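Aldose 1-epimerase (Escherichia coli, PDB 3NRE) probably interconverts the alpha and beta anomers of aldose sugars at the C1 carbon. Local coordinates at residues V117-H122 / L128-S133; L14-Q19 / L102-E107; I222-T227 / L253-H258. All coordinates share one frame; numbering follows the deposited sequence.

Contact 1: V117-H122 / L128-S133; sequences VSQAFH and LTVTLS
The Phe121 ring has Val130 CG1 over one of its faces, and CD2 on its rim lies 3.8 Å from Val130 CG2. Phe121 and Val130 form a non-hydrogen-bonded antiparallel pair, and their side chains run alongside each other, pointing the same way. The flat amide of Gln119 comes next: its chain is extended, with CG anti to the backbone N (chi1 -163°), which carries OE1 to 3.5 Å from Val130 CG1 and leaves CG 3.8 Å from Leu132 CD2. That buried amide is used at both ends, OE1 by Trp148 NE1 and NE2 by Gly21 O. A leucine in place of Gln119 would probably leave the Trp148 N-H and the Gly21 carbonyl without their mates. The two strands form a beta hairpin, 114-123 with 127-136, inside a large antiparallel sheet, and six backbone bonds join Ser118 with Ser133, Ala120 with Thr131 and His122 with Thr129. On the face of Ser118, Thr129, Thr131 and Ser133, hydroxyls hold waters. Water 1 is 2.7 Å from Ser118 OG, donates to Thr131 O and bonds to Ser133 OG, which also hydrogen-bonds Thr281 OG1 on strand 279-290; water 3 links Thr129 OG1 with His122 O.

Contact 2: L14-Q19 / L102-E107; sequences LDVSDQ and LCLVYE
Val16 meets Leu102 and Leu104 in a purely apolar contact. Leu102 reaches tip to tip with Val16: its methyl CD2 sits 3.5 Å from Val16 CB and 3.6 Å from Val16 CG1, so one methyl covers the branch point of the valine. Leu104 behaves differently, sliding past Val16 in the opposite direction with CD1 at 3.7 Å from Val16 CG1. Val16 CG1 is anti to the backbone N (chi1 179°), and this puts it where both leucines touch it. The same Leu104 CD1 lies 4.0 Å from Ser17 O, a loose brush against the backbone. Phe121 adds to the cover on Val16, and Tyr5 touches both leucines.

None of the polar bonds links the two segments; two of them lie inside 14-19, where the strand ends. Ser17 OG accepts from Gln19 N at 2.9 Å, an ST turn that bends the chain away after the strand. Gln19 NE2 then donates to Asp18 OD1 at 3.0 Å in a nearly straight bond (173°), the oxygen lying in the amide plane while the carboxylate is met from above its own plane. Asp18 OD1 also accepts from Thr3 N, and Gln19 NE2 has Glu91 OE1 as a further partner.

Strands 12-17 and 101-109 belong to different sheets; the segment axes pass 9.6 Å apart at 17°, their side chains filling the gap, which is the nearly aligned face-to-face packing of a beta sandwich.

Contact 3: I222-T227 / L253-H258; sequences IIMETT and LEPMSH
Thr226 OG1 is gripped twice, bonding to Gly209 O and to Ala230 N, while the methyl of the same residue turns to the other segment and places CG2 4.0 Å from Pro255 CB. OG1 sits between the backbone N and the carbonyl carbon (chi1 51°), which leaves CG2 anti to the carbonyl carbon to make this contact.

Most of the remaining packing comes from Met224, modelled as selenomethionine; two conformers are deposited, and what follows applies to one of them. Its chain leaves the backbone extended and bends only at the last torsion (chi3 -49°). SE then lies 3.8 Å from Leu253 CD2 and 4.0 Å from Pro255 CG, crossing both side chains at a slant, so the selenium bears on a leucine methyl and on the proline ring. The terminal CE comes 3.8 Å from Leu253 O. That carbonyl oxygen is buried here and has no hydrogen-bonding partner in the model. Phe152 and Leu286 also touch Met224, and Trp207 and Pro150 touch Pro255.

The two segments run nearly parallel, 15° apart with axes 9.3 Å from each other, and belong to separate antiparallel sheets: interior beta-sandwich packing, consistent with the galactose mutarotase-like fold.

All three contacts reach the nine-stranded antiparallel sheet, and along the chain they close in series: contact 2, contact 1, contact 3. Contact 1 is a pairing within that sheet. Contacts 1 and 2 have centres 9 Å apart and touch: strands 101-109 and 114-123 are neighbours, with probable hydrogen bonds from Phe121 N to Leu102 O and Gln119 N to Leu104 O, both 2.8 Å. Contact 3 is about 13 Å from contact 1 and about 19 Å from contact 2, centre to centre; in the shared sheet strand 279-290 lies between 127-136 and 220-227. The nine-stranded sheet is thus the common layer, packed by the four-stranded sheet through 12-17 and the eight-stranded one through 250-256, consistent with the layered galactose mutarotase-like sandwich.

Contact 1: V117-H122 / L128-S133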
ATOM      1  N   VAL A 117      12.649   3.138  -9.545  1.00 26.15           N
ATOM      2  CA  VAL A 117      12.301   2.383  -8.348  1.00 27.47           C
ATOM      3  C   VAL A 117      12.534   0.912  -8.603  1.00 25.39           C
ATOM      4  O   VAL A 117      12.245   0.461  -9.696  1.00 26.82           O
ATOM      5  CB  VAL A 117      10.875   2.685  -7.881  1.00 24.35           C
ATOM      6  CG1 VAL A 117       9.823   2.524  -9.048  1.00 22.33           C
ATOM      7  CG2 VAL A 117      10.462   1.829  -6.669  1.00 25.16           C
ATOM      8  N   SER A 118      13.026   0.202  -7.582  1.00 23.17           N
ATOM      9  CA  SER A 118      13.113  -1.225  -7.564  1.00 23.54           C
ATOM     10  C   SER A 118      12.148  -1.785  -6.522  1.00 27.33           C
ATOM     11  O   SER A 118      11.910  -1.206  -5.467  1.00 27.51           O
ATOM     12  CB  SER A 118      14.566  -1.699  -7.332  1.00 30.35           C
ATOM     13  OG  SER A 118      14.974  -1.368  -6.030  1.00 31.56           O
ATOM     14  N   GLN A 119      11.562  -2.943  -6.842  1.00 22.14           N
ATOM     15  CA  GLN A 119      10.735  -3.672  -5.902  1.00 24.10           C
ATOM     16  C   GLN A 119      11.243  -5.111  -5.872  1.00 24.34           C
ATOM     17  O   GLN A 119      11.165  -5.784  -6.908  1.00 24.64           O
ATOM     18  CB  GLN A 119       9.264  -3.642  -6.311  1.00 21.72           C
ATOM     19  CG  GLN A 119       8.355  -4.026  -5.161  1.00 22.25           C
ATOM     20  CD  GLN A 119       6.887  -3.949  -5.486  1.00 21.78           C
ATOM     21  OE1 GLN A 119       6.050  -4.048  -4.582  1.00 22.26           O
ATOM     22  NE2 GLN A 119       6.555  -3.832  -6.764  1.00 23.90           N
ATOM     23  N   ALA A 120      11.740  -5.541  -4.699  1.00 25.13           N
ATOM     24  CA  ALA A 120      12.234  -6.892  -4.438  1.00 26.74           C
ATOM     25  C   ALA A 120      11.268  -7.681  -3.567  1.00 29.41           C
ATOM     26  O   ALA A 120      10.713  -7.188  -2.590  1.00 28.37           O
ATOM     27  CB  ALA A 120      13.608  -6.845  -3.757  1.00 29.15           C
ATOM     28  N   PHE A 121      11.087  -8.945  -3.933  1.00 25.46           N
ATOM     29  CA  PHE A 121      10.205  -9.864  -3.225  1.00 26.90           C
ATOM     30  C   PHE A 121      11.053 -11.054  -2.785  1.00 27.90           C
ATOM     31  O   PHE A 121      11.833 -11.553  -3.580  1.00 27.54           O
ATOM     32  CB  PHE A 121       9.120 -10.372  -4.196  1.00 26.87           C
ATOM     33  CG  PHE A 121       8.238  -9.287  -4.776  1.00 22.21           C
ATOM     34  CD1 PHE A 121       8.634  -8.570  -5.883  1.00 20.53           C
ATOM     35  CD2 PHE A 121       6.989  -9.027  -4.226  1.00 24.33           C
ATOM     36  CE1 PHE A 121       7.834  -7.563  -6.422  1.00 22.26           C
ATOM     37  CE2 PHE A 121       6.173  -8.047  -4.758  1.00 22.74           C
ATOM     38  CZ  PHE A 121       6.591  -7.342  -5.877  1.00 19.22           C
ATOM     39  N   HIS A 122      10.830 -11.547  -1.571  1.00 28.01           N
ATOM     40  CA  HIS A 122      11.508 -12.733  -1.066  1.00 29.06           C
ATOM     41  C   HIS A 122      10.572 -13.609  -0.242  1.00 30.82           C
ATOM     42  O   HIS A 122       9.784 -13.099   0.551  1.00 30.81           O
ATOM     43  CB  HIS A 122      12.707 -12.287  -0.260  1.00 33.09           C
ATOM     44  CG  HIS A 122      13.607 -13.400   0.163  1.00 37.95           C
ATOM     45  ND1 HIS A 122      13.814 -13.721   1.486  1.00 50.84           N
ATOM     46  CD2 HIS A 122      14.350 -14.275  -0.561  1.00 41.61           C
ATOM     47  CE1 HIS A 122      14.652 -14.744   1.562  1.00 46.16           C
ATOM     48  NE2 HIS A 122      14.996 -15.093   0.334  1.00 48.53           N
ATOM     49  N   LEU A 128       6.855 -13.476   3.613  1.00 27.49           N
ATOM     50  CA  LEU A 128       7.066 -12.721   2.388  1.00 26.62           C
ATOM     51  C   LEU A 128       7.649 -11.363   2.792  1.00 30.74           C
ATOM     52  O   LEU A 128       7.073 -10.680   3.655  1.00 28.07           O
ATOM     53  CB  LEU A 128       5.723 -12.439   1.708  1.00 22.37           C
ATOM     54  CG  LEU A 128       5.766 -11.402   0.579  1.00 26.86           C
ATOM     55  CD1 LEU A 128       6.695 -11.847  -0.554  1.00 28.24           C
ATOM     56  CD2 LEU A 128       4.352 -11.086   0.064  1.00 26.91           C
ATOM     57  N   THR A 129       8.787 -10.994   2.187  1.00 25.32           N
ATOM     58  CA  THR A 129       9.402  -9.682   2.394  1.00 29.31           C
ATOM     59  C   THR A 129       9.399  -8.934   1.047  1.00 27.69           C
ATOM     60  O   THR A 129       9.830  -9.454   0.015  1.00 29.86           O
ATOM     61  CB  THR A 129      10.852  -9.805   2.935  1.00 31.17           C
ATOM     62  OG1 THR A 129      10.861 -10.606   4.128  1.00 33.48           O
ATOM     63  CG2 THR A 129      11.456  -8.434   3.253  1.00 32.95           C
ATOM     64  N   VAL A 130       8.930  -7.699   1.075  1.00 24.69           N
ATOM     65  CA  VAL A 130       8.860  -6.853  -0.106  1.00 24.31           C
ATOM     66  C   VAL A 130       9.569  -5.544   0.243  1.00 26.92           C
ATOM     67  O   VAL A 130       9.331  -5.001   1.311  1.00 28.42           O
ATOM     68  CB  VAL A 130       7.407  -6.524  -0.520  1.00 23.83           C
ATOM     69  CG1 VAL A 130       7.445  -5.742  -1.823  1.00 27.08           C
ATOM     70  CG2 VAL A 130       6.510  -7.813  -0.662  1.00 26.20           C
ATOM     71  N   THR A 131      10.465  -5.105  -0.632  1.00 23.91           N
ATOM     72  CA  THR A 131      11.311  -3.946  -0.424  0.60 29.05           C
ATOM     73  C   THR A 131      11.164  -2.969  -1.618  1.00 29.24           C
ATOM     74  O   THR A 131      11.354  -3.367  -2.784  1.00 29.33           O
ATOM     75  CB  THR A 131      12.774  -4.470  -0.272  0.60 32.11           C
ATOM     76  OG1 THR A 131      12.833  -5.417   0.814  0.60 26.69           O
ATOM     77  CG2 THR A 131      13.820  -3.343  -0.054  0.60 36.39           C
ATOM     78  N   LEU A 132      10.829  -1.706  -1.341  1.00 26.41           N
ATOM     79  CA  LEU A 132      10.808  -0.652  -2.345  1.00 27.02           C
ATOM     80  C   LEU A 132      11.964   0.317  -2.069  1.00 29.84           C
ATOM     81  O   LEU A 132      12.127   0.744  -0.923  1.00 31.47           O
ATOM     82  CB  LEU A 132       9.500   0.125  -2.264  1.00 23.22           C
ATOM     83  CG  LEU A 132       8.247  -0.401  -2.980  1.00 25.64           C
ATOM     84  CD1 LEU A 132       7.083   0.387  -2.430  1.00 25.85           C
ATOM     85  CD2 LEU A 132       8.390  -0.297  -4.537  1.00 24.27           C
ATOM     86  N   SER A 133      12.754   0.626  -3.105  1.00 28.04           N
ATOM     87  CA  SER A 133      13.850   1.575  -3.054  1.00 32.06           C
ATOM     88  C   SER A 133      13.704   2.521  -4.232  1.00 31.55           C
ATOM     89  O   SER A 133      13.661   2.066  -5.386  1.00 31.05           O
ATOM     90  CB  SER A 133      15.218   0.883  -3.136  1.00 36.74           C
ATOM     91  OG  SER A 133      15.304  -0.171  -2.192  1.00 45.79           O
TER
HETATM   92  O   HOH W   1      14.172  -2.743  -3.811  1.00 31.18           O
HETATM   93  O   HOH W   2      12.382  -7.988   0.028  1.00 29.90           O
HETATM   94  O   HOH W   3      10.964 -13.379   3.536  1.00 29.82           O

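Contact 2: L14-Q19 / L102-E107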
ATOM      1  N   LEU A  14       3.792 -17.269  -4.373  1.00 22.19           N
ATOM      2  CA  LEU A  14       3.514 -15.882  -4.708  1.00 20.12           C
ATOM      3  C   LEU A  14       3.535 -15.700  -6.228  1.00 22.04           C
ATOM      4  O   LEU A  14       4.452 -16.140  -6.896  1.00 22.26           O
ATOM      5  CB  LEU A  14       4.604 -14.983  -4.090  1.00 21.41           C
ATOM      6  CG  LEU A  14       4.464 -13.463  -4.184  1.00 22.59           C
ATOM      7  CD1 LEU A  14       3.455 -12.986  -3.168  1.00 22.72           C
ATOM      8  CD2 LEU A  14       5.826 -12.705  -4.053  1.00 22.94           C
ATOM      9  N   ASP A  15       2.550 -15.005  -6.758  1.00 20.79           N
ATOM     10  CA  ASP A  15       2.547 -14.587  -8.170  1.00 20.77           C
ATOM     11  C   ASP A  15       2.666 -13.057  -8.235  1.00 20.85           C
ATOM     12  O   ASP A  15       1.990 -12.355  -7.479  1.00 18.92           O
ATOM     13  CB  ASP A  15       1.226 -14.986  -8.837  1.00 21.25           C
ATOM     14  CG  ASP A  15       1.153 -16.459  -9.216  1.00 24.86           C
ATOM     15  OD1 ASP A  15       2.139 -17.229  -9.007  1.00 27.13           O
ATOM     16  OD2 ASP A  15       0.103 -16.863  -9.806  1.00 31.35           O
ATOM     17  N   VAL A  16       3.502 -12.553  -9.152  1.00 18.36           N
ATOM     18  CA  VAL A  16       3.753 -11.117  -9.311  1.00 18.40           C
ATOM     19  C   VAL A  16       3.684 -10.769 -10.779  1.00 18.37           C
ATOM     20  O   VAL A  16       4.192 -11.519 -11.598  1.00 19.39           O
ATOM     21  CB  VAL A  16       5.153 -10.688  -8.799  1.00 18.88           C
ATOM     22  CG1 VAL A  16       5.400  -9.189  -9.002  1.00 21.38           C
ATOM     23  CG2 VAL A  16       5.353 -11.092  -7.330  1.00 21.89           C
ATOM     24  N   SER A  17       3.057  -9.641 -11.110  1.00 17.80           N
ATOM     25  CA  SER A  17       2.953  -9.190 -12.480  1.00 17.66           C
ATOM     26  C   SER A  17       3.825  -7.990 -12.740  1.00 19.44           C
ATOM     27  O   SER A  17       3.927  -7.114 -11.871  1.00 19.81           O
ATOM     28  CB  SER A  17       1.489  -8.787 -12.778  1.00 20.75           C
ATOM     29  OG  SER A  17       1.368  -8.178 -14.035  1.00 21.02           O
ATOM     30  N   ASP A  18       4.358  -7.912 -13.957  1.00 18.99           N
ATOM     31  CA  ASP A  18       5.071  -6.694 -14.390  1.00 20.85           C
ATOM     32  C   ASP A  18       4.131  -5.513 -14.648  1.00 21.78           C
ATOM     33  O   ASP A  18       4.603  -4.406 -14.867  1.00 20.66           O
ATOM     34  CB  ASP A  18       5.970  -6.914 -15.601  1.00 20.82           C
ATOM     35  CG  ASP A  18       5.226  -7.431 -16.863  1.00 21.94           C
ATOM     36  OD1 ASP A  18       3.990  -7.604 -16.863  1.00 22.88           O
ATOM     37  OD2 ASP A  18       5.961  -7.704 -17.863  1.00 26.75           O
ATOM     38  N   GLN A  19       2.818  -5.745 -14.696  1.00 19.10           N
ATOM     39  CA  GLN A  19       1.844  -4.670 -14.887  1.00 19.20           C
ATOM     40  C   GLN A  19       1.613  -4.047 -13.514  1.00 19.37           C
ATOM     41  O   GLN A  19       0.903  -4.614 -12.655  1.00 18.99           O
ATOM     42  CB  GLN A  19       0.520  -5.193 -15.441  1.00 19.33           C
ATOM     43  CG  GLN A  19       0.680  -5.926 -16.722  1.00 21.92           C
ATOM     44  CD  GLN A  19       1.270  -5.101 -17.845  1.00 25.58           C
ATOM     45  OE1 GLN A  19       0.629  -4.163 -18.325  1.00 28.09           O
ATOM     46  NE2 GLN A  19       2.480  -5.461 -18.305  1.00 26.11           N
ATOM     47  N   LEU A 102      12.482 -12.316  -6.487  1.00 27.64           N
ATOM     48  CA  LEU A 102      12.178 -11.578  -7.693  1.00 26.08           C
ATOM     49  C   LEU A 102      12.527 -10.110  -7.443  1.00 26.28           C
ATOM     50  O   LEU A 102      12.318  -9.595  -6.342  1.00 28.91           O
ATOM     51  CB  LEU A 102      10.658 -11.687  -8.006  1.00 24.28           C
ATOM     52  CG  LEU A 102      10.176 -10.945  -9.257  1.00 24.99           C
ATOM     53  CD1 LEU A 102      10.593 -11.665 -10.534  1.00 26.88           C
ATOM     54  CD2 LEU A 102       8.667 -10.793  -9.221  1.00 23.43           C
ATOM     55  N   CYS A 103      13.063  -9.456  -8.465  1.00 22.04           N
ATOM     56  CA  CYS A 103      13.277  -8.022  -8.475  1.00 24.80           C
ATOM     57  C   CYS A 103      12.815  -7.406  -9.806  1.00 25.55           C
ATOM     58  O   CYS A 103      13.156  -7.872 -10.896  1.00 23.96           O
ATOM     59  CB  CYS A 103      14.758  -7.707  -8.234  1.00 25.49           C
ATOM     60  SG  CYS A 103      15.009  -5.919  -8.041  1.00 33.27           S
ATOM     61  N   LEU A 104      11.962  -6.386  -9.686  1.00 24.17           N
ATOM     62  CA  LEU A 104      11.455  -5.614 -10.784  1.00 22.96           C
ATOM     63  C   LEU A 104      11.887  -4.144 -10.624  1.00 22.56           C
ATOM     64  O   LEU A 104      12.038  -3.644  -9.505  1.00 27.00           O
ATOM     65  CB  LEU A 104       9.935  -5.604 -10.765  1.00 22.28           C
ATOM     66  CG  LEU A 104       9.209  -6.937 -10.701  1.00 23.39           C
ATOM     67  CD1 LEU A 104       7.679  -6.744 -10.592  1.00 26.97           C
ATOM     68  CD2 LEU A 104       9.552  -7.793 -11.918  1.00 23.95           C
ATOM     69  N   VAL A 105      12.024  -3.461 -11.747  1.00 23.93           N
ATOM     70  CA  VAL A 105      12.369  -2.035 -11.765  1.00 25.72           C
ATOM     71  C   VAL A 105      11.414  -1.251 -12.681  1.00 25.90           C
ATOM     72  O   VAL A 105      10.886  -1.766 -13.672  1.00 26.03           O
ATOM     73  CB  VAL A 105      13.821  -1.813 -12.132  1.00 30.40           C
ATOM     74  CG1 VAL A 105      14.754  -2.566 -11.176  1.00 29.97           C
ATOM     75  CG2 VAL A 105      14.097  -2.252 -13.549  1.00 35.11           C
ATOM     76  N   TYR A 106      11.169   0.001 -12.324  1.00 25.18           N
ATOM     77  CA  TYR A 106      10.367   0.911 -13.123  1.00 25.29           C
ATOM     78  C   TYR A 106      11.070   2.270 -13.124  1.00 26.70           C
ATOM     79  O   TYR A 106      11.553   2.682 -12.081  1.00 26.38           O
ATOM     80  CB  TYR A 106       8.968   1.036 -12.515  1.00 22.83           C
ATOM     81  CG  TYR A 106       8.080   2.065 -13.165  1.00 20.62           C
ATOM     82  CD1 TYR A 106       7.679   1.949 -14.490  1.00 23.27           C
ATOM     83  CD2 TYR A 106       7.666   3.195 -12.483  1.00 22.47           C
ATOM     84  CE1 TYR A 106       6.858   2.931 -15.116  1.00 24.97           C
ATOM     85  CE2 TYR A 106       6.857   4.169 -13.090  1.00 24.33           C
ATOM     86  CZ  TYR A 106       6.463   4.046 -14.409  1.00 22.41           C
ATOM     87  OH  TYR A 106       5.696   5.008 -14.986  1.00 24.98           O
ATOM     88  N   GLU A 107      11.137   2.893 -14.296  1.00 25.80           N
ATOM     89  CA  GLU A 107      11.685   4.249 -14.490  0.50 29.27           C
ATOM     90  C   GLU A 107      10.578   5.176 -14.969  1.00 29.60           C
ATOM     91  O   GLU A 107       9.832   4.837 -15.903  1.00 28.88           O
ATOM     92  CB  GLU A 107      12.793   4.243 -15.548  0.50 32.50           C
ATOM     93  CG  GLU A 107      13.965   3.329 -15.267  0.50 30.82           C
ATOM     94  CD  GLU A 107      15.074   3.471 -16.302  0.50 39.46           C
ATOM     95  OE1 GLU A 107      16.104   2.800 -16.162  0.50 41.09           O
ATOM     96  OE2 GLU A 107      14.926   4.281 -17.240  0.50 47.97           O
TER

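Contact 3: I222-T227 / L253-H258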
ATOM      1  N   ILE A 222      -1.850 -13.290  10.034  1.00 30.45           N
ATOM      2  CA  ILE A 222      -0.732 -12.701   9.293  1.00 29.61           C
ATOM      3  C   ILE A 222      -0.194 -11.570  10.130  1.00 31.69           C
ATOM      4  O   ILE A 222      -0.972 -10.743  10.608  1.00 30.49           O
ATOM      5  CB  ILE A 222      -1.166 -12.101   7.932  1.00 30.44           C
ATOM      6  CG1 ILE A 222      -1.621 -13.206   6.994  1.00 32.14           C
ATOM      7  CG2 ILE A 222      -0.032 -11.282   7.300  1.00 30.34           C
ATOM      8  CD1 ILE A 222      -1.757 -12.755   5.573  1.00 40.99           C
ATOM      9  N   ILE A 223       1.129 -11.572  10.314  1.00 30.96           N
ATOM     10  CA  ILE A 223       1.845 -10.569  11.091  1.00 33.73           C
ATOM     11  C   ILE A 223       2.534  -9.680  10.092  1.00 31.58           C
ATOM     12  O   ILE A 223       3.401 -10.112   9.339  1.00 31.63           O
ATOM     13  CB  ILE A 223       2.950 -11.152  11.989  1.00 35.25           C
ATOM     14  CG1 ILE A 223       2.366 -12.036  13.075  1.00 41.83           C
ATOM     15  CG2 ILE A 223       3.840 -10.032  12.573  1.00 37.71           C
ATOM     16  CD1 ILE A 223       1.410 -11.355  13.942  1.00 50.28           C
HETATM   17  N   MSE A 224       2.122  -8.426  10.112  1.00 29.80           N
HETATM   18  CA  MSE A 224       2.685  -7.387   9.236  0.50 28.72           C
HETATM   19  C   MSE A 224       3.685  -6.552  10.035  1.00 32.76           C
HETATM   20  O   MSE A 224       3.353  -6.056  11.129  1.00 36.13           O
HETATM   21  CB  MSE A 224       1.588  -6.459   8.657  0.50 27.32           C
HETATM   22  CG  MSE A 224       2.141  -5.185   7.946  0.50 24.21           C
HETATM   23 SE   MSE A 224       0.923  -3.910   7.025  0.38 26.06          SE
HETATM   24  CE  MSE A 224      -0.138  -5.069   5.961  0.50 16.95           C
ATOM     25  N   GLU A 225       4.891  -6.387   9.472  1.00 30.54           N
ATOM     26  CA  GLU A 225       5.959  -5.563  10.065  1.00 31.84           C
ATOM     27  C   GLU A 225       6.587  -4.699   8.982  1.00 33.97           C
ATOM     28  O   GLU A 225       6.756  -5.126   7.847  1.00 33.16           O
ATOM     29  CB  GLU A 225       7.066  -6.411  10.710  1.00 35.72           C
ATOM     30  CG  GLU A 225       6.589  -7.154  11.923  1.00 42.29           C
ATOM     31  CD  GLU A 225       7.709  -7.904  12.662  1.00 55.97           C
ATOM     32  OE1 GLU A 225       8.888  -7.466  12.658  1.00 55.21           O
ATOM     33  OE2 GLU A 225       7.377  -8.943  13.259  1.00 61.05           O
ATOM     34  N   THR A 226       6.850  -3.447   9.303  1.00 33.03           N
ATOM     35  CA  THR A 226       7.499  -2.536   8.356  1.00 29.77           C
ATOM     36  C   THR A 226       8.834  -2.024   8.925  1.00 35.30           C
ATOM     37  O   THR A 226       9.001  -1.837  10.179  1.00 36.22           O
ATOM     38  CB  THR A 226       6.607  -1.328   8.034  1.00 34.41           C
ATOM     39  OG1 THR A 226       6.159  -0.748   9.281  1.00 37.46           O
ATOM     40  CG2 THR A 226       5.408  -1.736   7.107  1.00 27.83           C
ATOM     41  N   THR A 227       9.788  -1.797   8.024  1.00 35.65           N
ATOM     42  CA  THR A 227      11.114  -1.266   8.421  1.00 35.99           C
ATOM     43  C   THR A 227      11.593  -0.247   7.402  1.00 38.39           C
ATOM     44  O   THR A 227      11.709  -0.575   6.226  1.00 39.18           O
ATOM     45  CB  THR A 227      12.220  -2.366   8.467  1.00 41.84           C
ATOM     46  OG1 THR A 227      11.749  -3.484   9.216  1.00 45.74           O
ATOM     47  CG2 THR A 227      13.491  -1.841   9.123  1.00 45.97           C
ATOM     48  N   LEU A 253      -5.542  -2.978   4.328  1.00 24.30           N
ATOM     49  CA  LEU A 253      -4.814  -2.303   5.425  1.00 25.26           C
ATOM     50  C   LEU A 253      -3.542  -1.878   4.747  1.00 24.38           C
ATOM     51  O   LEU A 253      -2.720  -2.726   4.385  1.00 26.33           O
ATOM     52  CB  LEU A 253      -4.542  -3.215   6.628  1.00 29.20           C
ATOM     53  CG  LEU A 253      -3.950  -2.509   7.847  1.00 30.08           C
ATOM     54  CD1 LEU A 253      -4.199  -3.342   9.125  1.00 33.35           C
ATOM     55  CD2 LEU A 253      -2.438  -2.170   7.679  1.00 27.54           C
ATOM     56  N   GLU A 254      -3.379  -0.568   4.557  1.00 22.54           N
ATOM     57  CA  GLU A 254      -2.350   0.005   3.640  1.00 19.36           C
ATOM     58  C   GLU A 254      -1.251   0.724   4.413  1.00 21.47           C
ATOM     59  O   GLU A 254      -1.476   1.838   4.886  1.00 25.52           O
ATOM     60  CB  GLU A 254      -2.969   1.022   2.696  1.00 23.05           C
ATOM     61  CG  GLU A 254      -4.255   0.544   2.007  1.00 27.04           C
ATOM     62  CD  GLU A 254      -5.108   1.713   1.442  1.00 26.21           C
ATOM     63  OE1 GLU A 254      -4.569   2.782   0.983  1.00 27.68           O
ATOM     64  OE2 GLU A 254      -6.332   1.470   1.497  1.00 32.22           O
ATOM     65  N   PRO A 255      -0.064   0.130   4.533  1.00 22.33           N
ATOM     66  CA  PRO A 255       1.018   0.840   5.222  1.00 22.72           C
ATOM     67  C   PRO A 255       1.636   1.949   4.374  1.00 24.52           C
ATOM     68  O   PRO A 255       1.842   1.818   3.145  1.00 23.14           O
ATOM     69  CB  PRO A 255       2.035  -0.240   5.499  1.00 24.97           C
ATOM     70  CG  PRO A 255       1.832  -1.179   4.297  1.00 25.08           C
ATOM     71  CD  PRO A 255       0.373  -1.196   4.086  1.00 20.90           C
HETATM   72  N   MSE A 256       1.900   3.082   5.033  1.00 25.03           N
HETATM   73  CA  MSE A 256       2.465   4.210   4.353  1.00 25.17           C
HETATM   74  C   MSE A 256       3.549   4.798   5.187  1.00 26.88           C
HETATM   75  O   MSE A 256       3.413   4.886   6.418  1.00 26.22           O
HETATM   76  CB  MSE A 256       1.398   5.322   4.124  1.00 25.58           C
HETATM   77  CG  MSE A 256       0.240   4.900   3.275  1.00 30.79           C
HETATM   78 SE   MSE A 256      -1.163   6.245   3.578  0.75 32.16          SE
HETATM   79  CE  MSE A 256      -0.304   7.831   3.246  1.00 27.01           C
ATOM     80  N   SER A 257       4.593   5.263   4.510  1.00 23.99           N
ATOM     81  CA  SER A 257       5.731   5.864   5.192  1.00 27.08           C
ATOM     82  C   SER A 257       5.481   7.304   5.647  1.00 27.48           C
ATOM     83  O   SER A 257       6.358   7.912   6.295  1.00 27.11           O
ATOM     84  CB  SER A 257       6.947   5.845   4.259  1.00 28.25           C
ATOM     85  OG  SER A 257       6.817   6.790   3.222  1.00 26.90           O
ATOM     86  N   HIS A 258       4.292   7.820   5.336  1.00 24.12           N
ATOM     87  CA  HIS A 258       3.939   9.197   5.622  1.00 26.14           C
ATOM     88  C   HIS A 258       2.457   9.323   5.825  1.00 26.06           C
ATOM     89  O   HIS A 258       1.740   8.378   5.555  1.00 24.36           O
ATOM     90  CB  HIS A 258       4.417  10.114   4.498  1.00 25.21           C
ATOM     91  CG  HIS A 258       3.726   9.872   3.192  1.00 24.81           C
ATOM     92  ND1 HIS A 258       2.628  10.596   2.787  1.00 24.67           N
ATOM     93  CD2 HIS A 258       4.005   9.009   2.189  1.00 22.64           C
ATOM     94  CE1 HIS A 258       2.232  10.153   1.604  1.00 24.34           C
ATOM     95  NE2 HIS A 258       3.036   9.180   1.221  1.00 24.56           N
TER